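Local coordinates for protein putative transcriptional regulator (PDB 3QI7) that is of unverified function but has a periplasmic-binding-protein-like architecture, consistent with a lipoprotein or regulator that recognises a small ligand such as a sugar, at residues V88-V93 with E320-D325; G99-L104 with S129-V134; P197-E202 with N206-F211; I315-E320 with P334-A339. All blocks are in the same frame, centred on the assembly; numbering follows the deposited sequence.

Contact 1. Residues V88-V93 with E320-D325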
# COMPACT_ATOMS: atom_id res chain seq x y z
N VAL A 88 19.71 -12.80 -13.46
CA VAL A 88 18.35 -12.37 -13.13
C VAL A 88 17.40 -13.56 -13.22
O VAL A 88 17.17 -14.12 -14.31
CB VAL A 88 17.85 -11.20 -14.03
CG1 VAL A 88 16.36 -10.86 -13.75
CG2 VAL A 88 18.71 -9.95 -13.80
N GLN A 89 16.86 -13.94 -12.06
CA GLN A 89 15.95 -15.06 -11.95
C GLN A 89 14.52 -14.67 -11.52
O GLN A 89 13.62 -15.51 -11.57
CB GLN A 89 16.52 -16.10 -10.98
CG GLN A 89 17.85 -16.67 -11.41
CD GLN A 89 17.74 -17.49 -12.68
OE1 GLN A 89 16.67 -17.99 -13.00
NE2 GLN A 89 18.85 -17.61 -13.43
N ALA A 90 14.31 -13.40 -11.15
CA ALA A 90 12.96 -12.92 -10.90
C ALA A 90 12.89 -11.42 -11.15
O ALA A 90 13.89 -10.69 -10.98
CB ALA A 90 12.52 -13.26 -9.45
N ILE A 91 11.72 -10.96 -11.61
CA ILE A 91 11.45 -9.53 -11.76
C ILE A 91 10.20 -9.13 -10.99
O ILE A 91 9.12 -9.68 -11.23
CB ILE A 91 11.29 -9.11 -13.25
CG1 ILE A 91 12.53 -9.50 -14.06
CG2 ILE A 91 11.07 -7.61 -13.35
CD1 ILE A 91 12.36 -9.34 -15.57
N VAL A 92 10.36 -8.17 -10.07
CA VAL A 92 9.28 -7.58 -9.32
C VAL A 92 9.08 -6.15 -9.85
O VAL A 92 10.03 -5.38 -9.94
CB VAL A 92 9.62 -7.53 -7.78
CG1 VAL A 92 8.54 -6.80 -6.98
CG2 VAL A 92 9.85 -8.96 -7.23
N VAL A 93 7.84 -5.80 -10.18
CA VAL A 93 7.50 -4.45 -10.62
C VAL A 93 6.52 -3.82 -9.62
O VAL A 93 5.50 -4.41 -9.29
CB VAL A 93 6.86 -4.49 -12.04
CG1 VAL A 93 6.43 -3.09 -12.45
CG2 VAL A 93 7.83 -5.09 -13.05
N GLU A 320 12.47 -16.74 -2.05
CA GLU A 320 12.09 -18.06 -1.56
C GLU A 320 11.79 -18.98 -2.73
O GLU A 320 12.15 -20.17 -2.73
CB GLU A 320 10.87 -17.95 -0.65
CG GLU A 320 10.30 -19.28 -0.11
CD GLU A 320 11.09 -19.86 1.04
OE1 GLU A 320 11.90 -19.13 1.64
OE2 GLU A 320 10.88 -21.06 1.35
N MSE A 321 11.09 -18.41 -3.71
CA MSE A 321 10.67 -19.19 -4.88
C MSE A 321 11.89 -19.66 -5.67
O MSE A 321 11.92 -20.80 -6.15
CB MSE A 321 9.73 -18.37 -5.78
CG MSE A 321 8.32 -18.21 -5.22
SE MSE A 321 7.24 -16.94 -6.27
CE MSE A 321 6.66 -18.30 -7.60
N VAL A 322 12.87 -18.78 -5.86
CA VAL A 322 14.08 -19.14 -6.59
C VAL A 322 14.90 -20.16 -5.77
O VAL A 322 15.28 -21.18 -6.29
CB VAL A 322 14.95 -17.90 -6.98
CG1 VAL A 322 16.23 -18.37 -7.68
CG2 VAL A 322 14.15 -16.95 -7.92
N LYS A 323 15.10 -19.91 -4.48
CA LYS A 323 15.85 -20.87 -3.65
C LYS A 323 15.21 -22.24 -3.59
O LYS A 323 15.92 -23.26 -3.59
CB LYS A 323 16.10 -20.33 -2.23
CG LYS A 323 17.26 -19.36 -2.17
CD LYS A 323 17.36 -18.70 -0.79
CE LYS A 323 18.68 -17.98 -0.64
NZ LYS A 323 18.73 -17.22 0.63
N GLN A 324 13.88 -22.30 -3.56
CA GLN A 324 13.17 -23.56 -3.38
C GLN A 324 12.59 -24.13 -4.70
O GLN A 324 11.93 -25.16 -4.68
CB GLN A 324 12.05 -23.39 -2.35
CG GLN A 324 12.49 -22.91 -0.97
CD GLN A 324 13.34 -23.92 -0.22
OE1 GLN A 324 13.36 -25.10 -0.54
NE2 GLN A 324 14.05 -23.45 0.80
N ASP A 325 12.84 -23.47 -5.83
CA ASP A 325 12.28 -23.90 -7.11
C ASP A 325 10.74 -24.04 -7.05
O ASP A 325 10.18 -25.08 -7.39
CB ASP A 325 12.94 -25.24 -7.53
CG ASP A 325 12.56 -25.67 -8.93
OD1 ASP A 325 12.24 -24.81 -9.80
OD2 ASP A 325 12.59 -26.89 -9.16

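Contact 2. Residues G99-L104 with S129-V134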
# COMPACT_ATOMS: atom_id res chain seq x y z
N GLY A 99 0.78 0.20 -17.92
CA GLY A 99 1.55 0.36 -19.12
C GLY A 99 2.70 -0.61 -19.30
O GLY A 99 3.18 -0.78 -20.43
N LEU A 100 3.15 -1.25 -18.22
CA LEU A 100 4.40 -2.02 -18.28
C LEU A 100 4.17 -3.50 -18.61
O LEU A 100 5.12 -4.25 -18.85
CB LEU A 100 5.20 -1.86 -16.98
CG LEU A 100 5.58 -0.41 -16.64
CD1 LEU A 100 6.12 -0.32 -15.19
CD2 LEU A 100 6.59 0.19 -17.66
N LEU A 101 2.91 -3.91 -18.66
CA LEU A 101 2.62 -5.33 -18.91
C LEU A 101 3.30 -5.90 -20.17
O LEU A 101 3.85 -7.01 -20.10
CB LEU A 101 1.10 -5.58 -18.93
CG LEU A 101 0.63 -7.04 -18.99
CD1 LEU A 101 1.26 -7.90 -17.89
CD2 LEU A 101 -0.90 -7.08 -18.89
N PRO A 102 3.30 -5.16 -21.31
CA PRO A 102 3.98 -5.74 -22.49
C PRO A 102 5.43 -6.09 -22.23
O PRO A 102 5.93 -7.08 -22.79
CB PRO A 102 3.86 -4.64 -23.57
CG PRO A 102 2.62 -3.86 -23.16
CD PRO A 102 2.70 -3.85 -21.63
N ALA A 103 6.08 -5.33 -21.35
CA ALA A 103 7.47 -5.60 -21.00
C ALA A 103 7.62 -7.00 -20.40
O ALA A 103 8.56 -7.74 -20.73
CB ALA A 103 8.01 -4.53 -20.03
N LEU A 104 6.72 -7.35 -19.48
CA LEU A 104 6.82 -8.63 -18.81
C LEU A 104 6.41 -9.79 -19.72
O LEU A 104 6.92 -10.90 -19.57
CB LEU A 104 6.00 -8.62 -17.52
CG LEU A 104 6.51 -7.64 -16.44
CD1 LEU A 104 5.62 -7.65 -15.23
CD2 LEU A 104 7.93 -7.92 -16.03
N SER A 129 -3.29 -11.30 -14.34
CA SER A 129 -3.38 -12.70 -13.94
C SER A 129 -2.93 -13.63 -15.07
O SER A 129 -2.23 -14.64 -14.82
CB SER A 129 -4.80 -13.05 -13.50
OG SER A 129 -4.95 -14.45 -13.28
N GLN A 130 -3.34 -13.31 -16.30
CA GLN A 130 -3.02 -14.12 -17.47
C GLN A 130 -1.52 -14.10 -17.75
O GLN A 130 -0.94 -15.13 -18.05
CB GLN A 130 -3.80 -13.61 -18.71
CG GLN A 130 -3.83 -14.58 -19.91
CD GLN A 130 -4.57 -14.03 -21.13
OE1 GLN A 130 -5.34 -13.08 -21.04
NE2 GLN A 130 -4.34 -14.64 -22.28
N PHE A 131 -0.89 -12.93 -17.63
CA PHE A 131 0.47 -12.74 -18.20
C PHE A 131 1.62 -12.58 -17.21
O PHE A 131 2.78 -12.60 -17.62
CB PHE A 131 0.48 -11.54 -19.17
CG PHE A 131 -0.42 -11.72 -20.36
CD1 PHE A 131 -0.19 -12.74 -21.27
CD2 PHE A 131 -1.51 -10.88 -20.56
CE1 PHE A 131 -1.04 -12.91 -22.37
CE2 PHE A 131 -2.36 -11.04 -21.65
CZ PHE A 131 -2.12 -12.05 -22.56
N VAL A 132 1.30 -12.42 -15.92
CA VAL A 132 2.32 -12.27 -14.87
C VAL A 132 2.16 -13.41 -13.87
O VAL A 132 1.02 -13.76 -13.50
CB VAL A 132 2.19 -10.88 -14.17
CG1 VAL A 132 3.23 -10.71 -13.06
CG2 VAL A 132 2.28 -9.73 -15.21
N ASP A 133 3.27 -14.01 -13.42
CA ASP A 133 3.18 -15.23 -12.57
C ASP A 133 2.44 -15.04 -11.22
O ASP A 133 1.56 -15.82 -10.89
CB ASP A 133 4.57 -15.82 -12.28
CG ASP A 133 5.33 -16.20 -13.54
OD1 ASP A 133 4.69 -16.68 -14.49
OD2 ASP A 133 6.59 -16.02 -13.57
N VAL A 134 2.86 -14.03 -10.42
CA VAL A 134 2.28 -13.73 -9.09
C VAL A 134 1.89 -12.27 -9.05
O VAL A 134 2.66 -11.41 -9.48
CB VAL A 134 3.28 -14.04 -7.95
CG1 VAL A 134 2.64 -13.75 -6.57
CG2 VAL A 134 3.75 -15.49 -8.03
O HOH W 1 5.27 -12.12 -17.19

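Contact 3. Residues P197-E202 with N206-F211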
# COMPACT_ATOMS: atom_id res chain seq x y z
N PRO A 197 -15.05 20.63 -2.29
CA PRO A 197 -14.74 21.37 -3.52
C PRO A 197 -13.65 20.69 -4.36
O PRO A 197 -12.65 20.20 -3.83
CB PRO A 197 -14.24 22.73 -3.01
CG PRO A 197 -14.84 22.89 -1.66
CD PRO A 197 -14.94 21.48 -1.09
N ASN A 198 -13.87 20.66 -5.67
CA ASN A 198 -12.87 20.19 -6.62
C ASN A 198 -11.60 21.00 -6.51
O ASN A 198 -11.65 22.21 -6.36
CB ASN A 198 -13.39 20.30 -8.06
CG ASN A 198 -14.39 19.23 -8.40
OD1 ASN A 198 -14.36 18.13 -7.86
ND2 ASN A 198 -15.26 19.53 -9.34
N ILE A 199 -10.47 20.32 -6.57
CA ILE A 199 -9.18 20.98 -6.50
C ILE A 199 -8.68 21.13 -7.93
O ILE A 199 -8.21 20.16 -8.53
CB ILE A 199 -8.20 20.21 -5.64
CG1 ILE A 199 -8.77 20.08 -4.22
CG2 ILE A 199 -6.82 20.90 -5.64
CD1 ILE A 199 -7.88 19.36 -3.20
N ASN A 200 -8.84 22.32 -8.50
CA ASN A 200 -8.35 22.57 -9.86
C ASN A 200 -7.05 23.36 -9.89
O ASN A 200 -6.25 23.22 -10.82
CB ASN A 200 -9.44 23.27 -10.68
CG ASN A 200 -10.64 22.36 -10.91
OD1 ASN A 200 -11.79 22.75 -10.64
ND2 ASN A 200 -10.39 21.14 -11.38
N THR A 201 -6.85 24.20 -8.87
CA THR A 201 -5.61 24.96 -8.70
C THR A 201 -5.20 24.86 -7.23
O THR A 201 -5.95 24.33 -6.40
CB THR A 201 -5.81 26.45 -9.07
OG1 THR A 201 -6.61 27.09 -8.06
CG2 THR A 201 -6.49 26.60 -10.46
N GLU A 202 -4.01 25.38 -6.91
CA GLU A 202 -3.52 25.38 -5.52
C GLU A 202 -4.41 26.25 -4.61
O GLU A 202 -4.57 25.97 -3.43
CB GLU A 202 -2.08 25.87 -5.47
CG GLU A 202 -1.36 25.73 -4.13
CD GLU A 202 -0.84 24.32 -3.87
OE1 GLU A 202 -1.03 23.43 -4.73
OE2 GLU A 202 -0.25 24.11 -2.80
N ASN A 206 -6.78 25.60 0.08
CA ASN A 206 -7.22 26.30 1.29
C ASN A 206 -8.76 26.37 1.39
O ASN A 206 -9.30 26.42 2.50
CB ASN A 206 -6.61 27.71 1.42
CG ASN A 206 -5.21 27.71 2.06
OD1 ASN A 206 -4.85 26.82 2.88
ND2 ASN A 206 -4.43 28.73 1.72
N LYS A 207 -9.46 26.40 0.25
CA LYS A 207 -10.93 26.34 0.24
C LYS A 207 -11.37 24.97 0.78
O LYS A 207 -12.28 24.88 1.62
CB LYS A 207 -11.49 26.60 -1.17
CG LYS A 207 -11.22 28.00 -1.71
CD LYS A 207 -11.85 28.19 -3.09
CE LYS A 207 -12.12 29.66 -3.40
NZ LYS A 207 -10.90 30.50 -3.25
N VAL A 208 -10.72 23.90 0.33
CA VAL A 208 -11.01 22.57 0.84
C VAL A 208 -10.76 22.45 2.36
O VAL A 208 -11.62 21.95 3.11
CB VAL A 208 -10.20 21.49 0.11
CG1 VAL A 208 -10.31 20.12 0.84
CG2 VAL A 208 -10.65 21.42 -1.36
N LYS A 209 -9.60 22.91 2.81
CA LYS A 209 -9.29 23.01 4.24
C LYS A 209 -10.38 23.73 5.03
O LYS A 209 -10.84 23.23 6.04
CB LYS A 209 -7.95 23.70 4.45
CG LYS A 209 -7.57 23.83 5.91
CD LYS A 209 -6.28 24.61 6.08
CE LYS A 209 -5.05 23.75 5.87
NZ LYS A 209 -3.85 24.62 6.11
N GLN A 210 -10.79 24.91 4.58
CA GLN A 210 -11.85 25.66 5.28
C GLN A 210 -13.18 24.91 5.27
O GLN A 210 -13.89 24.87 6.27
CB GLN A 210 -12.07 27.07 4.71
CG GLN A 210 -10.90 28.00 4.98
CD GLN A 210 -11.25 29.48 4.94
OE1 GLN A 210 -10.52 30.29 4.34
NE2 GLN A 210 -12.36 29.85 5.58
N PHE A 211 -13.49 24.31 4.13
CA PHE A 211 -14.71 23.54 3.99
C PHE A 211 -14.72 22.38 5.01
O PHE A 211 -15.73 22.16 5.74
CB PHE A 211 -14.86 23.01 2.56
CG PHE A 211 -16.10 22.18 2.36
CD1 PHE A 211 -16.08 20.82 2.64
CD2 PHE A 211 -17.29 22.76 1.92
CE1 PHE A 211 -17.21 20.05 2.48
CE2 PHE A 211 -18.43 21.99 1.75
CZ PHE A 211 -18.40 20.65 2.04
O HOH W 2 -4.57 27.13 -0.96

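Contact 4. Residues I315-E320 with P334-A339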
# COMPACT_ATOMS: atom_id res chain seq x y z
N ILE A 315 9.57 -9.21 -2.88
CA ILE A 315 11.02 -9.56 -2.90
C ILE A 315 11.30 -10.87 -2.11
O ILE A 315 12.01 -11.75 -2.59
CB ILE A 315 11.88 -8.39 -2.39
CG1 ILE A 315 11.78 -7.21 -3.37
CG2 ILE A 315 13.35 -8.83 -2.20
CD1 ILE A 315 12.11 -5.89 -2.74
N TYR A 316 10.75 -10.97 -0.90
CA TYR A 316 10.94 -12.16 -0.05
C TYR A 316 10.38 -13.40 -0.72
O TYR A 316 10.98 -14.48 -0.64
CB TYR A 316 10.27 -11.98 1.32
CG TYR A 316 11.01 -11.10 2.32
CD1 TYR A 316 12.38 -11.21 2.53
CD2 TYR A 316 10.33 -10.19 3.08
CE1 TYR A 316 13.05 -10.40 3.47
CE2 TYR A 316 10.98 -9.39 4.00
CZ TYR A 316 12.33 -9.49 4.20
OH TYR A 316 12.92 -8.67 5.12
N LEU A 317 9.24 -13.26 -1.39
CA LEU A 317 8.60 -14.38 -2.08
C LEU A 317 9.44 -14.83 -3.26
O LEU A 317 9.67 -16.04 -3.45
CB LEU A 317 7.20 -13.96 -2.58
CG LEU A 317 6.06 -14.95 -2.69
CD1 LEU A 317 5.97 -15.93 -1.50
CD2 LEU A 317 4.76 -14.12 -2.83
N ALA A 318 9.87 -13.87 -4.08
CA ALA A 318 10.72 -14.18 -5.23
C ALA A 318 11.96 -14.95 -4.77
O ALA A 318 12.30 -15.99 -5.31
CB ALA A 318 11.13 -12.90 -5.98
N THR A 319 12.65 -14.43 -3.76
CA THR A 319 13.85 -15.11 -3.21
C THR A 319 13.56 -16.56 -2.77
O THR A 319 14.32 -17.50 -3.09
CB THR A 319 14.42 -14.28 -2.04
OG1 THR A 319 14.77 -12.99 -2.53
CG2 THR A 319 15.67 -14.97 -1.42
N GLU A 320 12.47 -16.74 -2.05
CA GLU A 320 12.09 -18.06 -1.56
C GLU A 320 11.79 -18.98 -2.73
O GLU A 320 12.15 -20.17 -2.73
CB GLU A 320 10.87 -17.95 -0.65
CG GLU A 320 10.30 -19.28 -0.11
CD GLU A 320 11.09 -19.86 1.04
OE1 GLU A 320 11.90 -19.13 1.64
OE2 GLU A 320 10.88 -21.06 1.35
N PRO A 334 -4.12 -18.28 -0.07
CA PRO A 334 -4.21 -17.37 1.10
C PRO A 334 -3.50 -17.87 2.37
O PRO A 334 -2.79 -17.07 3.02
CB PRO A 334 -5.72 -17.30 1.35
CG PRO A 334 -6.32 -17.57 0.05
CD PRO A 334 -5.47 -18.59 -0.59
N ASP A 335 -3.65 -19.15 2.71
CA ASP A 335 -2.99 -19.71 3.91
C ASP A 335 -1.47 -19.67 3.81
O ASP A 335 -0.79 -19.28 4.76
CB ASP A 335 -3.45 -21.15 4.22
CG ASP A 335 -4.90 -21.21 4.76
OD1 ASP A 335 -5.42 -20.19 5.29
OD2 ASP A 335 -5.50 -22.30 4.63
N TYR A 336 -0.95 -20.00 2.64
CA TYR A 336 0.48 -19.92 2.41
C TYR A 336 1.01 -18.49 2.58
O TYR A 336 2.00 -18.26 3.29
CB TYR A 336 0.85 -20.47 1.02
CG TYR A 336 2.33 -20.43 0.79
CD1 TYR A 336 2.95 -19.27 0.36
CD2 TYR A 336 3.12 -21.54 1.06
CE1 TYR A 336 4.31 -19.20 0.19
CE2 TYR A 336 4.49 -21.50 0.89
CZ TYR A 336 5.08 -20.32 0.47
OH TYR A 336 6.42 -20.23 0.27
N LEU A 337 0.34 -17.53 1.96
CA LEU A 337 0.81 -16.14 1.98
C LEU A 337 0.64 -15.47 3.36
O LEU A 337 1.49 -14.66 3.79
CB LEU A 337 0.07 -15.35 0.89
CG LEU A 337 0.42 -15.74 -0.53
CD1 LEU A 337 -0.65 -15.27 -1.51
CD2 LEU A 337 1.82 -15.23 -0.89
N GLU A 338 -0.42 -15.83 4.08
CA GLU A 338 -0.60 -15.37 5.45
C GLU A 338 0.48 -15.92 6.38
O GLU A 338 1.05 -15.17 7.19
CB GLU A 338 -2.03 -15.69 5.95
CG GLU A 338 -3.06 -14.85 5.21
CD GLU A 338 -4.50 -15.29 5.42
OE1 GLU A 338 -4.82 -15.93 6.46
OE2 GLU A 338 -5.30 -14.96 4.52
N ALA A 339 0.77 -17.21 6.28
CA ALA A 339 1.82 -17.79 7.12
C ALA A 339 3.18 -17.17 6.79
O ALA A 339 3.97 -16.87 7.70
CB ALA A 339 1.85 -19.35 6.98
O HOH W 3 8.04 -21.97 0.91

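Contact 1. Residues V88-V93 with E320-D325
Gln89 and Val322 bring strand 88-94 and the C-terminal part of helix 306-324 to within 7.0 Å, measured between their CA atoms. The helix packs on one face of the sheet near the start of the strand and draws no hydrogen bond from it. Val322 is the single helix residue to touch the strand segment, and its side chain sets out toward the strand. Both of its methyls rest against the CB of Gln89: CG1 and CG2 each lie 4.0 Å from that atom. Gln89 meets Val322 mainly through this CB, with CG of Gln89 about 4.4 Å from CG1 of Val322. CG2 of Val322 also meets the backbone O of Gln89 at 4.0 Å. With CG1 anti to the backbone N (chi1 177°), CG2 points back beside the N; it is CG2 of Val322 that also reaches the CB of Ala90, at 4.3 Å. Phe13 of strand 13-19 and Ile115 of strand 115-118, from the strands flanking 88-94, also touch Val322. Just beyond, Asp325 leaves the helix with positive phi in a Schellman motif, whose bond from Asp325 N to Val322 O is weak. Without a polar link across it, the contact relies on dispersion and the exclusion of water, and the spacing of its carbon pairs implies light packing.

Contact 2. Residues G99-L104 with S129-V134
The CA atoms of Leu104 and Val132 are the nearest pair, 7.0 Å apart, where the first turn of helix 101-110 runs beside the end of helix 125-131 and the residues leading into strand 134-137. The centre of the packing is CG2 of Val132, which is met by a methyl from each of two leucines one helical turn apart. CD1 of Leu101 presses on it at 3.4 Å, tighter than usual van der Waals contact, whereas CD1 of Leu104 lies at 3.9 Å. The two leucines reach it differently. The side chain of Leu104 sets out straight toward the other segment; Leu101 gets there by placing CG anti to the backbone N (chi1 -172°), which carries both branches across to the facing segment. CD1 of Leu101 then also touches CB of Phe131 at 3.9 Å, while CD2 comes to 4.2 Å from CD2 of the Phe131 ring. The side chains of Leu101 and Phe131 cross at nearly a right angle. A water bridges the backbones beside this apolar cluster, donating to Phe131 O at 2.6 Å and more weakly to Leu104 O at 3.1 Å. Farther out, Asp133 OD2 forms a salt bridge with Lys108 and accepts a bond from Thr116 N. Two successive helices, each leading into the next parallel strand, with branched aliphatic side chains packed between them, are characteristic of the alpha/beta Rossmann-like domains of periplasmic-binding-protein folds.

Contact 3. Residues P197-E202 with N206-F211
Pro197 packs against both Val208 and Phe211, residues one turn apart on helix 203-223. Its CD lies over one face of the Phe211 ring in a CH-pi contact, 4.0 Å from the centroid and 23° off the ring normal. The carbon is displaced toward the rim, so its nearest ring atom is CG of Phe211 at 3.7 Å. The ring is brought beneath the proline by setting CG of Phe211 anti to the backbone N (chi1 179°). A second cluster forms round CG2 of Val208, which meets the carbonyl O of Pro197 at 3.4 Å and CG1 of Ile199 at 3.7 Å. The side chains of Ile199 and Val208 cross at about a right angle. Pro197 and Ile199 thus lean on the second and third turns of helix 203-223, while Asn198 between them turns its side chain the other way.

Nearer the helix start, a water joins the backbones: it donates to Glu202 O at 2.7 Å and accepts from Asn206 N at 2.9 Å. Outside this shell, Asp204 OD2 accepts from the backbone N of both Asn200 and Thr201, and Thr201 OG1 adds a weak cap on Glu203 N. Asn198 OD1 accepts from Asp166 N, tying the loop to the residues just after strand 159-164. Segment 197-202 is the beta-alpha connection from strand 191-196, at the edge of the three-stranded parallel sheet of this alpha/beta domain; Phe211 also touches Val194 and Thr196 of that strand, while Asn206 and Lys209 pack on Tyr235 of helix 234-247.

Contact 4. Residues I315-E320 with P334-A339
Leu317 and Leu337 face each other across a steep helix-helix crossing: the axes of segments 315-320 and 334-339 run at 108° and come no closer than 12.5 Å, and the gap is bridged by Leu317, Glu320, Tyr336 and Leu337. The first helix lies against the sheet of a Rossmann-like alpha/beta domain, and helix 334-345 packs across it and also lies against strand 349-353. Along the second segment, Tyr336 is the first residue to touch. CG of Tyr336 is anti to the backbone N (chi1 -178°), which extends the ring toward helix 306-324. There CD1 of Leu317 meets the ring edge, near its plane, 4.0 Å from CE1 of Tyr336. Farther along the ring, the phenol OH of Tyr336 lies 4.0 Å from CG of Glu320, whose carboxylate plane is turned 52° from the ring. Next comes Leu337, whose CD2 meets CD2 of Leu317 at 3.7 Å, the two side chains crossing at about a right angle. The two methyls of Leu317 are therefore divided between successive residues, CD1 for Tyr336 and CD2 for Leu337. Phe340 also touches Leu317, and Phe351 of strand 349-353 touches Leu337. Glu320 OE1 has a long, weak ion pair with Arg344. Its other carboxylate oxygen, OE2, accepts a hydrogen bond of 3.0 Å from a water that lies in the plane of the Tyr336 ring, a short 2.5 Å from the OH of Tyr336.

How the contacts relate
Contacts 1, 2 and 4 gather in one domain round the mixed sheet, whereas contact 3 belongs to the other, where strand 191-196 is an edge of a three-stranded parallel sheet; the centres of contacts 1 and 3 are about 46 Å apart. Helix 306-324 serves contacts 1 and 4, whose centres lie about 11 Å apart and share Glu320. Strand 88-94 leads into helix 101-110, and contacts 1 and 2 meet through Val93 on Leu100 and Leu104, among others. Contact 4 follows contacts 2 and 3 and interleaves with contact 1. Contact 3 lies between the two first-domain segments of contact 1: the chain returns to complete that domain, as in two-domain periplasmic-binding proteins.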